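Local coordinates for protein Baccell_00875 (Bacteroides cellulosilyticus DSM 14838, PDB 5NO8) that probably acts as a polysaccharide lyase that removes L-rhamnose caps from the glucuronic acid of complex arabinogalactan proteins, at residues E456-M461 / Y475-S480; I492-R497 / N517-T522; V525-G530 / Q550-L555. All coordinates share one frame; numbering follows the deposited sequence.

Interaction 1. Residues E456-M461 / Y475-S480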
ATOM      1  N   GLU A 456       5.059  18.051  16.554  1.00 21.97           N
ATOM      2  CA  GLU A 456       3.956  17.251  17.055  1.00 22.09           C
ATOM      3  C   GLU A 456       4.312  16.734  18.427  1.00 20.29           C
ATOM      4  O   GLU A 456       3.517  16.883  19.340  1.00 23.58           O
ATOM      5  CB  GLU A 456       3.632  16.075  16.123  1.00 23.29           C
ATOM      6  CG  GLU A 456       2.668  15.056  16.732  1.00 25.52           C
ATOM      7  CD  GLU A 456       1.292  14.969  16.108  1.00 28.16           C
ATOM      8  OE1 GLU A 456       1.075  15.393  14.943  1.00 31.21           O
ATOM      9  OE2 GLU A 456       0.394  14.414  16.801  1.00 28.21           O
ATOM     10  N   LEU A 457       5.492  16.152  18.583  1.00 20.69           N
ATOM     11  CA  LEU A 457       5.894  15.623  19.884  1.00 21.34           C
ATOM     12  C   LEU A 457       5.770  16.699  20.963  1.00 22.03           C
ATOM     13  O   LEU A 457       5.173  16.465  22.028  1.00 20.43           O
ATOM     14  CB  LEU A 457       7.298  15.034  19.873  1.00 20.42           C
ATOM     15  CG  LEU A 457       7.827  14.586  21.238  1.00 21.41           C
ATOM     16  CD1 LEU A 457       7.081  13.357  21.762  1.00 22.26           C
ATOM     17  CD2 LEU A 457       9.304  14.313  21.231  1.00 21.58           C
ATOM     18  N   TYR A 458       6.308  17.887  20.682  1.00 21.68           N
ATOM     19  CA  TYR A 458       6.304  18.948  21.699  1.00 21.44           C
ATOM     20  C   TYR A 458       4.901  19.392  22.064  1.00 21.50           C
ATOM     21  O   TYR A 458       4.593  19.504  23.252  1.00 22.31           O
ATOM     22  CB  TYR A 458       7.190  20.149  21.272  1.00 21.10           C
ATOM     23  CG  TYR A 458       8.672  19.890  21.146  1.00 20.98           C
ATOM     24  CD1 TYR A 458       9.318  18.891  21.849  1.00 21.50           C
ATOM     25  CD2 TYR A 458       9.462  20.710  20.329  1.00 21.84           C
ATOM     26  CE1 TYR A 458      10.686  18.687  21.731  1.00 23.93           C
ATOM     27  CE2 TYR A 458      10.821  20.524  20.213  1.00 22.53           C
ATOM     28  CZ  TYR A 458      11.434  19.526  20.904  1.00 23.39           C
ATOM     29  OH  TYR A 458      12.781  19.332  20.783  1.00 23.54           O
ATOM     30  N   PHE A 459       4.021  19.602  21.090  1.00 21.09           N
ATOM     31  CA  PHE A 459       2.660  19.986  21.402  1.00 22.48           C
ATOM     32  C   PHE A 459       1.929  18.891  22.205  1.00 23.93           C
ATOM     33  O   PHE A 459       1.184  19.203  23.140  1.00 22.60           O
ATOM     34  CB  PHE A 459       1.862  20.328  20.160  1.00 24.30           C
ATOM     35  CG  PHE A 459       2.347  21.555  19.414  1.00 25.36           C
ATOM     36  CD1 PHE A 459       2.500  22.781  20.057  1.00 26.10           C
ATOM     37  CD2 PHE A 459       2.590  21.491  18.041  1.00 25.33           C
ATOM     38  CE1 PHE A 459       2.908  23.908  19.344  1.00 26.02           C
ATOM     39  CE2 PHE A 459       3.011  22.601  17.330  1.00 26.30           C
ATOM     40  CZ  PHE A 459       3.156  23.820  17.983  1.00 25.77           C
ATOM     41  N   GLN A 460       2.186  17.628  21.879  1.00 22.62           N
ATOM     42  CA  GLN A 460       1.610  16.518  22.661  1.00 23.05           C
ATOM     43  C   GLN A 460       2.152  16.517  24.100  1.00 22.46           C
ATOM     44  O   GLN A 460       1.402  16.259  25.050  1.00 22.33           O
ATOM     45  CB  GLN A 460       1.920  15.175  21.993  1.00 24.11           C
ATOM     46  CG  GLN A 460       1.328  14.996  20.602  1.00 24.78           C
ATOM     47  CD  GLN A 460      -0.156  14.724  20.592  1.00 26.19           C
ATOM     48  OE1 GLN A 460      -0.829  14.798  21.624  1.00 25.83           O
ATOM     49  NE2 GLN A 460      -0.691  14.436  19.399  1.00 25.04           N
ATOM     50  N   MET A 461       3.453  16.763  24.250  1.00 21.91           N
ATOM     51  CA  MET A 461       4.090  16.855  25.573  1.00 24.16           C
ATOM     52  C   MET A 461       3.538  17.982  26.455  1.00 24.67           C
ATOM     53  O   MET A 461       3.568  17.856  27.685  1.00 26.34           O
ATOM     54  CB  MET A 461       5.606  16.953  25.471  1.00 23.62           C
ATOM     55  CG  MET A 461       6.322  15.684  25.042  1.00 24.40           C
ATOM     56  SD  MET A 461       6.105  14.314  26.166  1.00 25.35           S
ATOM     57  CE  MET A 461       7.009  14.809  27.656  1.00 24.63           C
ATOM     58  N   TYR A 475       6.004  25.572  18.504  1.00 27.18           N
ATOM     59  CA  TYR A 475       5.829  26.757  17.665  1.00 28.70           C
ATOM     60  C   TYR A 475       7.130  27.204  16.979  1.00 26.89           C
ATOM     61  O   TYR A 475       7.119  27.471  15.774  1.00 28.77           O
ATOM     62  CB  TYR A 475       5.228  27.888  18.507  1.00 28.84           C
ATOM     63  CG  TYR A 475       5.288  29.251  17.865  1.00 30.85           C
ATOM     64  CD1 TYR A 475       4.375  29.613  16.880  1.00 31.49           C
ATOM     65  CD2 TYR A 475       6.246  30.192  18.268  1.00 31.97           C
ATOM     66  CE1 TYR A 475       4.416  30.875  16.293  1.00 32.62           C
ATOM     67  CE2 TYR A 475       6.297  31.453  17.685  1.00 33.67           C
ATOM     68  CZ  TYR A 475       5.374  31.784  16.711  1.00 32.73           C
ATOM     69  OH  TYR A 475       5.429  33.017  16.111  1.00 33.46           O
ATOM     70  N   LYS A 476       8.228  27.250  17.736  1.00 27.23           N
ATOM     71  CA  LYS A 476       9.557  27.679  17.240  1.00 29.59           C
ATOM     72  C   LYS A 476      10.211  26.673  16.283  1.00 30.07           C
ATOM     73  O   LYS A 476      10.966  27.046  15.376  1.00 28.83           O
ATOM     74  CB  LYS A 476      10.524  27.934  18.408  1.00 29.86           C
ATOM     75  N   THR A 477       9.944  25.393  16.514  1.00 26.91           N
ATOM     76  CA  THR A 477      10.316  24.359  15.566  1.00 26.37           C
ATOM     77  C   THR A 477       9.594  24.573  14.237  1.00 25.16           C
ATOM     78  O   THR A 477      10.215  24.492  13.171  1.00 26.26           O
ATOM     79  CB  THR A 477      10.039  22.962  16.141  1.00 26.03           C
ATOM     80  OG1 THR A 477      10.802  22.798  17.332  1.00 25.43           O
ATOM     81  CG2 THR A 477      10.412  21.851  15.125  1.00 26.37           C
ATOM     82  N   LEU A 478       8.295  24.841  14.284  1.00 25.67           N
ATOM     83  CA  LEU A 478       7.550  25.095  13.069  1.00 26.37           C
ATOM     84  C   LEU A 478       8.036  26.369  12.356  1.00 28.67           C
ATOM     85  O   LEU A 478       8.098  26.402  11.121  1.00 26.26           O
ATOM     86  CB  LEU A 478       6.052  25.166  13.328  1.00 27.81           C
ATOM     87  CG  LEU A 478       5.372  23.841  13.708  1.00 26.65           C
ATOM     88  CD1 LEU A 478       3.906  24.101  13.991  1.00 26.63           C
ATOM     89  CD2 LEU A 478       5.554  22.804  12.597  1.00 28.34           C
ATOM     90  N   LYS A 479       8.398  27.393  13.127  1.00 28.53           N
ATOM     91  CA  LYS A 479       8.933  28.633  12.528  1.00 29.70           C
ATOM     92  C   LYS A 479      10.280  28.421  11.843  1.00 29.46           C
ATOM     93  O   LYS A 479      10.510  28.947  10.766  1.00 31.27           O
ATOM     94  CB  LYS A 479       9.056  29.728  13.592  1.00 28.55           C
ATOM     95  CG  LYS A 479       7.729  30.206  14.160  1.00 28.46           C
ATOM     96  CD  LYS A 479       6.735  30.759  13.154  1.00 29.20           C
ATOM     97  CE  LYS A 479       7.307  31.923  12.328  1.00 31.29           C
ATOM     98  NZ  LYS A 479       6.225  32.797  11.790  1.00 31.86           N
ATOM     99  N   SER A 480      11.157  27.656  12.489  1.00 29.39           N
ATOM    100  CA  SER A 480      12.446  27.274  11.940  1.00 29.79           C
ATOM    101  C   SER A 480      12.250  26.515  10.641  1.00 32.41           C
ATOM    102  O   SER A 480      13.007  26.711   9.681  1.00 31.97           O
ATOM    103  CB  SER A 480      13.221  26.420  12.938  1.00 28.95           C
ATOM    104  OG  SER A 480      14.480  26.005  12.438  1.00 28.78           O
TER
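The Phe459 ring lies against the first turn of the 475-480 segment and overlaps backbone there rather than another ring. Its CZ comes within 3.4 Å of Tyr475 N, and its CE1 lies 3.6 Å from that same nitrogen. The approach is oblique. Another part of the ring meets a side chain: Leu478 CD1 sits at the ring edge, in plane, 3.8 Å from Phe459 CE2. Phe459 CG stands anti to the carbonyl carbon (chi1 -65°), which swings the ring across the gap although its CB does not point there. Beyond this pair, Leu498 and Ser502 of helix 496-505 also touch the Phe459 side chain.

Tyr458 makes the second bridge. The edge of its ring faces Thr477 OG1, with Tyr458 CE2 3.7 Å from that oxygen, and the two side chains cross at about a right angle. This is a van der Waals contact. The polar ends are satisfied by others: Gln430 OE1 bonds Tyr458 OH, while Gln430 NE2 and Asp473 O both bond Thr477 OG1. One amide thus ties the two side chains together. Tyr475 turns its ring away from the contact, with Lys479 CG over one face near the rim, and its OH bonds Asp514.

Within 456-461, Gln460 NE2 donates to Glu456 OE2 at 2.8 Å and 160°. The oxygen is met on its anti side, somewhat out of the carboxylate plane.

The axes of the two segments approach to 9.8 Å and run nearly antiparallel, at 164°. Helices 448-465 and 469-485 follow each other in the chain with a short turn between them. They form an alpha-alpha hairpin, the unit from which alpha/alpha toroid domains are built, and the helical half of this lyase is consistent with such a domain.

Interaction 2. Residues I492-R497 / N517-T522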
ATOM      1  N   ILE A 492       4.396  15.479   5.935  1.00 22.29           N
ATOM      2  CA  ILE A 492       3.441  14.553   6.501  1.00 22.37           C
ATOM      3  C   ILE A 492       3.092  14.965   7.942  1.00 21.57           C
ATOM      4  O   ILE A 492       3.983  15.180   8.780  1.00 23.06           O
ATOM      5  CB  ILE A 492       4.006  13.125   6.521  1.00 23.11           C
ATOM      6  CG1 ILE A 492       4.293  12.645   5.087  1.00 23.75           C
ATOM      7  CG2 ILE A 492       3.017  12.187   7.222  1.00 23.89           C
ATOM      8  CD1 ILE A 492       5.310  11.534   5.030  1.00 25.25           C
ATOM      9  N   GLY A 493       1.798  15.043   8.217  1.00 21.31           N
ATOM     10  CA  GLY A 493       1.314  15.273   9.568  1.00 22.69           C
ATOM     11  C   GLY A 493       1.701  16.648  10.079  1.00 23.64           C
ATOM     12  O   GLY A 493       2.181  16.791  11.204  1.00 24.60           O
ATOM     13  N   ILE A 494       1.515  17.668   9.242  1.00 23.76           N
ATOM     14  CA  ILE A 494       1.715  19.044   9.698  1.00 24.58           C
ATOM     15  C   ILE A 494       0.676  19.224  10.815  1.00 24.09           C
ATOM     16  O   ILE A 494      -0.506  19.027  10.565  1.00 22.88           O
ATOM     17  CB  ILE A 494       1.481  20.050   8.561  1.00 26.12           C
ATOM     18  CG1 ILE A 494       2.540  19.850   7.462  1.00 27.47           C
ATOM     19  CG2 ILE A 494       1.520  21.478   9.108  1.00 26.31           C
ATOM     20  CD1 ILE A 494       2.170  20.471   6.129  1.00 28.71           C
ATOM     21  N   PRO A 495       1.116  19.523  12.054  1.00 24.73           N
ATOM     22  CA  PRO A 495       0.174  19.511  13.183  1.00 24.83           C
ATOM     23  C   PRO A 495      -0.689  20.791  13.320  1.00 26.48           C
ATOM     24  O   PRO A 495      -0.536  21.555  14.283  1.00 27.63           O
ATOM     25  CB  PRO A 495       1.101  19.301  14.386  1.00 24.62           C
ATOM     26  CG  PRO A 495       2.371  19.961  13.981  1.00 25.58           C
ATOM     27  CD  PRO A 495       2.508  19.718  12.509  1.00 24.79           C
ATOM     28  N   VAL A 496      -1.598  21.000  12.373  1.00 26.16           N
ATOM     29  CA  VAL A 496      -2.400  22.225  12.311  1.00 26.43           C
ATOM     30  C   VAL A 496      -3.350  22.381  13.508  1.00 26.89           C
ATOM     31  O   VAL A 496      -3.277  23.353  14.255  1.00 25.92           O
ATOM     32  CB  VAL A 496      -3.186  22.313  10.983  1.00 27.20           C
ATOM     33  CG1 VAL A 496      -4.142  23.500  10.954  1.00 26.60           C
ATOM     34  CG2 VAL A 496      -2.229  22.373   9.801  1.00 27.62           C
ATOM     35  N   ARG A 497      -4.256  21.426  13.674  1.00 26.87           N
ATOM     36  CA  ARG A 497      -5.212  21.467  14.771  1.00 28.12           C
ATOM     37  C   ARG A 497      -4.526  21.388  16.123  1.00 26.76           C
ATOM     38  O   ARG A 497      -4.895  22.124  17.049  1.00 24.53           O
ATOM     39  CB  ARG A 497      -6.218  20.333  14.680  1.00 29.88           C
ATOM     40  CG  ARG A 497      -7.080  20.378  13.451  1.00 33.44           C
ATOM     41  CD  ARG A 497      -8.390  19.650  13.683  1.00 36.88           C
ATOM     42  NE  ARG A 497      -9.343  20.492  14.403  1.00 40.26           N
ATOM     43  CZ  ARG A 497     -10.574  20.123  14.749  1.00 40.91           C
ATOM     44  NH1 ARG A 497     -11.031  18.902  14.481  1.00 41.61           N
ATOM     45  NH2 ARG A 497     -11.351  20.984  15.389  1.00 42.57           N
ATOM     46  N   ASN A 517      -1.463  32.372  10.401  1.00 33.57           N
ATOM     47  CA  ASN A 517      -1.109  33.051   9.156  1.00 34.23           C
ATOM     48  C   ASN A 517      -0.114  32.240   8.323  1.00 32.93           C
ATOM     49  O   ASN A 517      -0.223  32.211   7.096  1.00 36.84           O
ATOM     50  CB  ASN A 517      -0.523  34.460   9.427  1.00 36.12           C
ATOM     51  CG  ASN A 517      -1.546  35.456   9.959  1.00 35.84           C
ATOM     52  OD1 ASN A 517      -1.153  36.466  10.548  1.00 41.82           O
ATOM     53  ND2 ASN A 517      -2.842  35.198   9.760  1.00 35.77           N
ATOM     54  N   ASP A 518       0.854  31.604   8.978  1.00 31.73           N
ATOM     55  CA  ASP A 518       1.792  30.698   8.289  1.00 31.69           C
ATOM     56  C   ASP A 518       1.059  29.520   7.629  1.00 29.31           C
ATOM     57  O   ASP A 518       1.332  29.184   6.468  1.00 26.81           O
ATOM     58  CB  ASP A 518       2.868  30.158   9.234  1.00 33.73           C
ATOM     59  CG  ASP A 518       3.938  31.189   9.591  1.00 38.17           C
ATOM     60  OD1 ASP A 518       4.055  32.229   8.910  1.00 42.40           O
ATOM     61  OD2 ASP A 518       4.691  30.935  10.552  1.00 41.30           O
ATOM     62  N   PHE A 519       0.129  28.914   8.355  1.00 27.01           N
ATOM     63  CA  PHE A 519      -0.666  27.827   7.780  1.00 26.11           C
ATOM     64  C   PHE A 519      -1.530  28.315   6.616  1.00 26.16           C
ATOM     65  O   PHE A 519      -1.665  27.611   5.611  1.00 26.06           O
ATOM     66  CB  PHE A 519      -1.551  27.133   8.826  1.00 25.40           C
ATOM     67  CG  PHE A 519      -0.798  26.353   9.872  1.00 24.14           C
ATOM     68  CD1 PHE A 519       0.395  25.700   9.596  1.00 24.50           C
ATOM     69  CD2 PHE A 519      -1.323  26.246  11.157  1.00 25.53           C
ATOM     70  CE1 PHE A 519       1.064  24.978  10.579  1.00 24.14           C
ATOM     71  CE2 PHE A 519      -0.670  25.513  12.130  1.00 23.76           C
ATOM     72  CZ  PHE A 519       0.521  24.880  11.843  1.00 23.43           C
ATOM     73  N   ILE A 520      -2.123  29.499   6.736  1.00 25.63           N
ATOM     74  CA  ILE A 520      -2.896  30.076   5.614  1.00 28.98           C
ATOM     75  C   ILE A 520      -2.036  30.225   4.338  1.00 28.05           C
ATOM     76  O   ILE A 520      -2.492  29.907   3.235  1.00 30.51           O
ATOM     77  CB  ILE A 520      -3.591  31.407   6.036  1.00 29.63           C
ATOM     78  CG1 ILE A 520      -4.766  31.101   6.970  1.00 30.02           C
ATOM     79  CG2 ILE A 520      -4.092  32.208   4.831  1.00 29.52           C
ATOM     80  CD1 ILE A 520      -5.268  32.290   7.776  1.00 30.08           C
ATOM     81  N   LYS A 521      -0.800  30.681   4.492  1.00 30.19           N
ATOM     82  CA  LYS A 521       0.155  30.782   3.372  1.00 31.21           C
ATOM     83  C   LYS A 521       0.376  29.433   2.710  1.00 31.41           C
ATOM     84  O   LYS A 521       0.304  29.319   1.488  1.00 30.35           O
ATOM     85  CB  LYS A 521       1.501  31.324   3.851  1.00 29.80           C
ATOM     86  N   THR A 522       0.624  28.409   3.528  1.00 30.54           N
ATOM     87  CA  THR A 522       0.804  27.056   3.017  1.00 30.50           C
ATOM     88  C   THR A 522      -0.453  26.574   2.294  1.00 27.96           C
ATOM     89  O   THR A 522      -0.365  26.001   1.209  1.00 27.99           O
ATOM     90  CB  THR A 522       1.228  26.070   4.136  1.00 30.79           C
ATOM     91  OG1 THR A 522       2.562  26.371   4.566  1.00 32.18           O
ATOM     92  CG2 THR A 522       1.191  24.617   3.635  1.00 32.03           C
TER
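Phe519 buries the most surface here and sets its ring against Val496 and Ile494. Val496 CG2 stands over the middle of one ring face, 4.0 Å from the centroid and 1° off the normal. This is a clear CH-pi contact. The other branch, Val496 CG1, reaches the rim at Phe519 CD2, 3.9 Å away. The backbone joins in, with Val496 CA 3.7 Å from Phe519 CE2.

Ile494 adds its CG2 branch, which meets Phe519 CE1 at 3.8 Å. That branch is anti to the Ile494 nitrogen, while CG1 takes the position beside it. Between the two aliphatic residues, Pro495 is the centre of an inverse gamma turn and the N-cap of helix 496-505. Val496 N bonds Ile494 O at 2.9 Å across this turn. Leu478 and Phe482 of helix 469-485 also touch the Phe519 side chain.

With an alanine in place of Phe519, Val496 and Ile494 would probably lose their common partner and a gap would open beside the turn. No hydrogen bond or salt bridge links the two segments, which implies that they are held by dispersion and apolar burial, and so by close fit.

Interaction 3. Residues V525-G530 / Q550-L555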
ATOM      1  N   VAL A 525      -0.643  28.079  -1.121  1.00 29.94           N
ATOM      2  CA  VAL A 525       0.283  27.402  -2.046  1.00 31.10           C
ATOM      3  C   VAL A 525      -0.305  26.070  -2.535  1.00 32.57           C
ATOM      4  O   VAL A 525      -0.295  25.798  -3.735  1.00 31.19           O
ATOM      5  CB  VAL A 525       1.691  27.207  -1.456  1.00 33.17           C
ATOM      6  CG1 VAL A 525       2.565  26.322  -2.354  1.00 34.29           C
ATOM      7  CG2 VAL A 525       2.377  28.557  -1.257  1.00 32.95           C
ATOM      8  N   PHE A 526      -0.861  25.266  -1.627  1.00 30.48           N
ATOM      9  CA  PHE A 526      -1.415  23.966  -2.026  1.00 29.03           C
ATOM     10  C   PHE A 526      -2.598  24.111  -2.965  1.00 28.27           C
ATOM     11  O   PHE A 526      -2.723  23.361  -3.919  1.00 27.46           O
ATOM     12  CB  PHE A 526      -1.823  23.121  -0.806  1.00 28.72           C
ATOM     13  CG  PHE A 526      -0.671  22.666   0.075  1.00 27.91           C
ATOM     14  CD1 PHE A 526       0.670  22.854  -0.260  1.00 27.33           C
ATOM     15  CD2 PHE A 526      -0.960  21.969   1.257  1.00 28.47           C
ATOM     16  CE1 PHE A 526       1.685  22.412   0.582  1.00 27.78           C
ATOM     17  CE2 PHE A 526       0.056  21.521   2.091  1.00 27.17           C
ATOM     18  CZ  PHE A 526       1.373  21.746   1.763  1.00 28.15           C
ATOM     19  N   VAL A 527      -3.468  25.076  -2.691  1.00 28.95           N
ATOM     20  CA  VAL A 527      -4.594  25.367  -3.569  1.00 29.05           C
ATOM     21  C   VAL A 527      -4.139  25.816  -4.969  1.00 31.12           C
ATOM     22  O   VAL A 527      -4.729  25.408  -5.981  1.00 30.29           O
ATOM     23  CB  VAL A 527      -5.543  26.421  -2.938  1.00 28.94           C
ATOM     24  CG1 VAL A 527      -6.579  26.921  -3.936  1.00 29.20           C
ATOM     25  CG2 VAL A 527      -6.264  25.823  -1.737  1.00 28.52           C
ATOM     26  N   LYS A 528      -3.111  26.656  -5.018  1.00 31.67           N
ATOM     27  CA  LYS A 528      -2.598  27.142  -6.294  1.00 34.41           C
ATOM     28  C   LYS A 528      -1.901  26.016  -7.064  1.00 32.02           C
ATOM     29  O   LYS A 528      -2.010  25.960  -8.270  1.00 32.28           O
ATOM     30  CB  LYS A 528      -1.649  28.321  -6.073  1.00 38.03           C
ATOM     31  CG  LYS A 528      -1.207  29.051  -7.335  1.00 41.74           C
ATOM     32  CD  LYS A 528      -0.088  30.032  -7.007  1.00 47.70           C
ATOM     33  CE  LYS A 528       1.259  29.333  -6.781  1.00 52.50           C
ATOM     34  NZ  LYS A 528       1.945  29.793  -5.531  1.00 52.42           N
ATOM     35  N   ASN A 529      -1.197  25.120  -6.373  1.00 30.56           N
ATOM     36  CA  ASN A 529      -0.575  23.978  -7.037  1.00 30.96           C
ATOM     37  C   ASN A 529      -1.606  23.004  -7.617  1.00 31.38           C
ATOM     38  O   ASN A 529      -1.383  22.455  -8.684  1.00 32.15           O
ATOM     39  CB  ASN A 529       0.355  23.223  -6.093  1.00 31.54           C
ATOM     40  CG  ASN A 529       1.609  23.990  -5.759  1.00 33.40           C
ATOM     41  OD1 ASN A 529       1.926  25.001  -6.397  1.00 34.62           O
ATOM     42  ND2 ASN A 529       2.357  23.497  -4.764  1.00 32.28           N
ATOM     43  N   GLY A 530      -2.725  22.796  -6.919  1.00 30.46           N
ATOM     44  CA  GLY A 530      -3.698  21.762  -7.296  1.00 29.48           C
ATOM     45  C   GLY A 530      -3.010  20.410  -7.474  1.00 28.14           C
ATOM     46  O   GLY A 530      -2.215  19.993  -6.627  1.00 29.17           O
ATOM     47  N   GLN A 550      -4.714  16.203   4.138  1.00 19.83           N
ATOM     48  CA  GLN A 550      -4.664  16.152   5.611  1.00 20.27           C
ATOM     49  C   GLN A 550      -4.491  17.580   6.147  1.00 21.19           C
ATOM     50  O   GLN A 550      -5.218  18.029   7.038  1.00 22.17           O
ATOM     51  CB  GLN A 550      -3.483  15.264   6.051  1.00 21.32           C
ATOM     52  CG  GLN A 550      -3.263  15.075   7.545  1.00 23.19           C
ATOM     53  CD  GLN A 550      -1.930  14.397   7.870  1.00 23.64           C
ATOM     54  OE1 GLN A 550      -0.949  14.474   7.101  1.00 24.16           O
ATOM     55  NE2 GLN A 550      -1.880  13.735   9.021  1.00 23.46           N
ATOM     56  N   PHE A 551      -3.559  18.301   5.547  1.00 20.84           N
ATOM     57  CA  PHE A 551      -3.321  19.696   5.915  1.00 20.98           C
ATOM     58  C   PHE A 551      -4.515  20.600   5.630  1.00 21.15           C
ATOM     59  O   PHE A 551      -4.977  21.351   6.516  1.00 21.95           O
ATOM     60  CB  PHE A 551      -2.105  20.227   5.178  1.00 21.01           C
ATOM     61  CG  PHE A 551      -1.823  21.659   5.488  1.00 21.44           C
ATOM     62  CD1 PHE A 551      -1.035  21.982   6.550  1.00 22.22           C
ATOM     63  CD2 PHE A 551      -2.407  22.670   4.731  1.00 22.04           C
ATOM     64  CE1 PHE A 551      -0.781  23.304   6.876  1.00 22.76           C
ATOM     65  CE2 PHE A 551      -2.166  23.988   5.037  1.00 22.52           C
ATOM     66  CZ  PHE A 551      -1.354  24.305   6.103  1.00 23.49           C
ATOM     67  N   LEU A 552      -5.009  20.547   4.399  1.00 20.85           N
ATOM     68  CA  LEU A 552      -6.122  21.395   3.995  1.00 21.16           C
ATOM     69  C   LEU A 552      -7.401  21.156   4.788  1.00 22.25           C
ATOM     70  O   LEU A 552      -8.122  22.110   5.103  1.00 21.02           O
ATOM     71  CB  LEU A 552      -6.409  21.274   2.505  1.00 22.53           C
ATOM     72  CG  LEU A 552      -5.341  21.809   1.538  1.00 24.11           C
ATOM     73  CD1 LEU A 552      -5.647  21.273   0.160  1.00 25.35           C
ATOM     74  CD2 LEU A 552      -5.293  23.330   1.497  1.00 25.73           C
ATOM     75  N   ALA A 553      -7.705  19.897   5.101  1.00 20.30           N
ATOM     76  CA  ALA A 553      -8.907  19.590   5.858  1.00 21.35           C
ATOM     77  C   ALA A 553      -8.830  20.167   7.280  1.00 20.88           C
ATOM     78  O   ALA A 553      -9.814  20.714   7.795  1.00 22.01           O
ATOM     79  CB  ALA A 553      -9.156  18.096   5.899  1.00 20.79           C
ATOM     80  N   GLN A 554      -7.670  20.025   7.900  1.00 21.22           N
ATOM     81  CA  GLN A 554      -7.414  20.646   9.203  1.00 21.34           C
ATOM     82  C   GLN A 554      -7.493  22.174   9.111  1.00 23.74           C
ATOM     83  O   GLN A 554      -8.057  22.826   9.999  1.00 23.93           O
ATOM     84  CB  GLN A 554      -6.062  20.264   9.754  1.00 22.10           C
ATOM     85  CG  GLN A 554      -5.927  18.819  10.195  1.00 23.04           C
ATOM     86  CD  GLN A 554      -4.527  18.526  10.641  1.00 22.63           C
ATOM     87  OE1 GLN A 554      -3.718  17.974   9.880  1.00 27.08           O
ATOM     88  NE2 GLN A 554      -4.198  18.930  11.842  1.00 19.73           N
ATOM     89  N   LEU A 555      -6.927  22.747   8.052  1.00 23.28           N
ATOM     90  CA  LEU A 555      -6.991  24.206   7.877  1.00 24.67           C
ATOM     91  C   LEU A 555      -8.440  24.659   7.715  1.00 24.74           C
ATOM     92  O   LEU A 555      -8.835  25.666   8.302  1.00 25.92           O
ATOM     93  CB  LEU A 555      -6.123  24.663   6.705  1.00 26.27           C
ATOM     94  CG  LEU A 555      -5.927  26.185   6.557  1.00 26.73           C
ATOM     95  CD1 LEU A 555      -5.368  26.763   7.851  1.00 27.22           C
ATOM     96  CD2 LEU A 555      -4.970  26.505   5.408  1.00 27.91           C
TER
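The aromatic contact joins Phe526 and Phe551. It is an offset edge-to-face pair: the edge of Phe526 points toward the face of Phe551, with centroids 5.3 Å apart and planes at 72°. The closest atoms are Phe526 CE2 and Phe551 CD2, at 3.8 Å. Phe551 CB also lies in the plane of the Phe526 ring, 4.0 Å from Phe526 CE2, so the edge reaches the root of the other side chain. Phe551 CG is anti to its backbone nitrogen (chi1 179°), and this torsion helps turn the ring face toward the edge of Phe526. Tyr490 stacks with Phe526 as well.

The aliphatic contacts centre on Leu552. Its CD2 methyl is shared by two neighbours, Phe526 CB and Val527 CG2, each 4.2 Å away. Leu552 CG sits at the edge of the Phe526 ring, near its plane. Glu567 of helix 562-576 touches both Val527 and Leu552 and borders this group.

No polar bond joins the two segments. Their axes come no nearer than 11.3 Å, with 124° between their directions, and the space is bridged mainly by the two phenylalanines and Leu552. Here the C-terminal end of helix 509-529 packs on helix 542-559, the next helix in the chain. Successive helices packing on each other in an all-helical domain are consistent with an alpha/alpha toroid.

The three contacts follow one another along the chain, each closing before the next opens, and all lie on the same side of its centre. Interactions 1 and 2 are centred about 12 Å apart, interactions 2 and 3 about 9 Å, and interactions 1 and 3 about 20 Å. Helix 509-529 serves both interactions 2 and 3. A salt bridge from Lys479 to Asp518 ties interaction 1 to interaction 2. A probable hydrogen bond from Gly493 N to Gln550 OE1 joins interactions 2 and 3. Together they link helices 448-465, 469-485, 496-505, 509-529 and 542-559 into one continuous core of the helical domain.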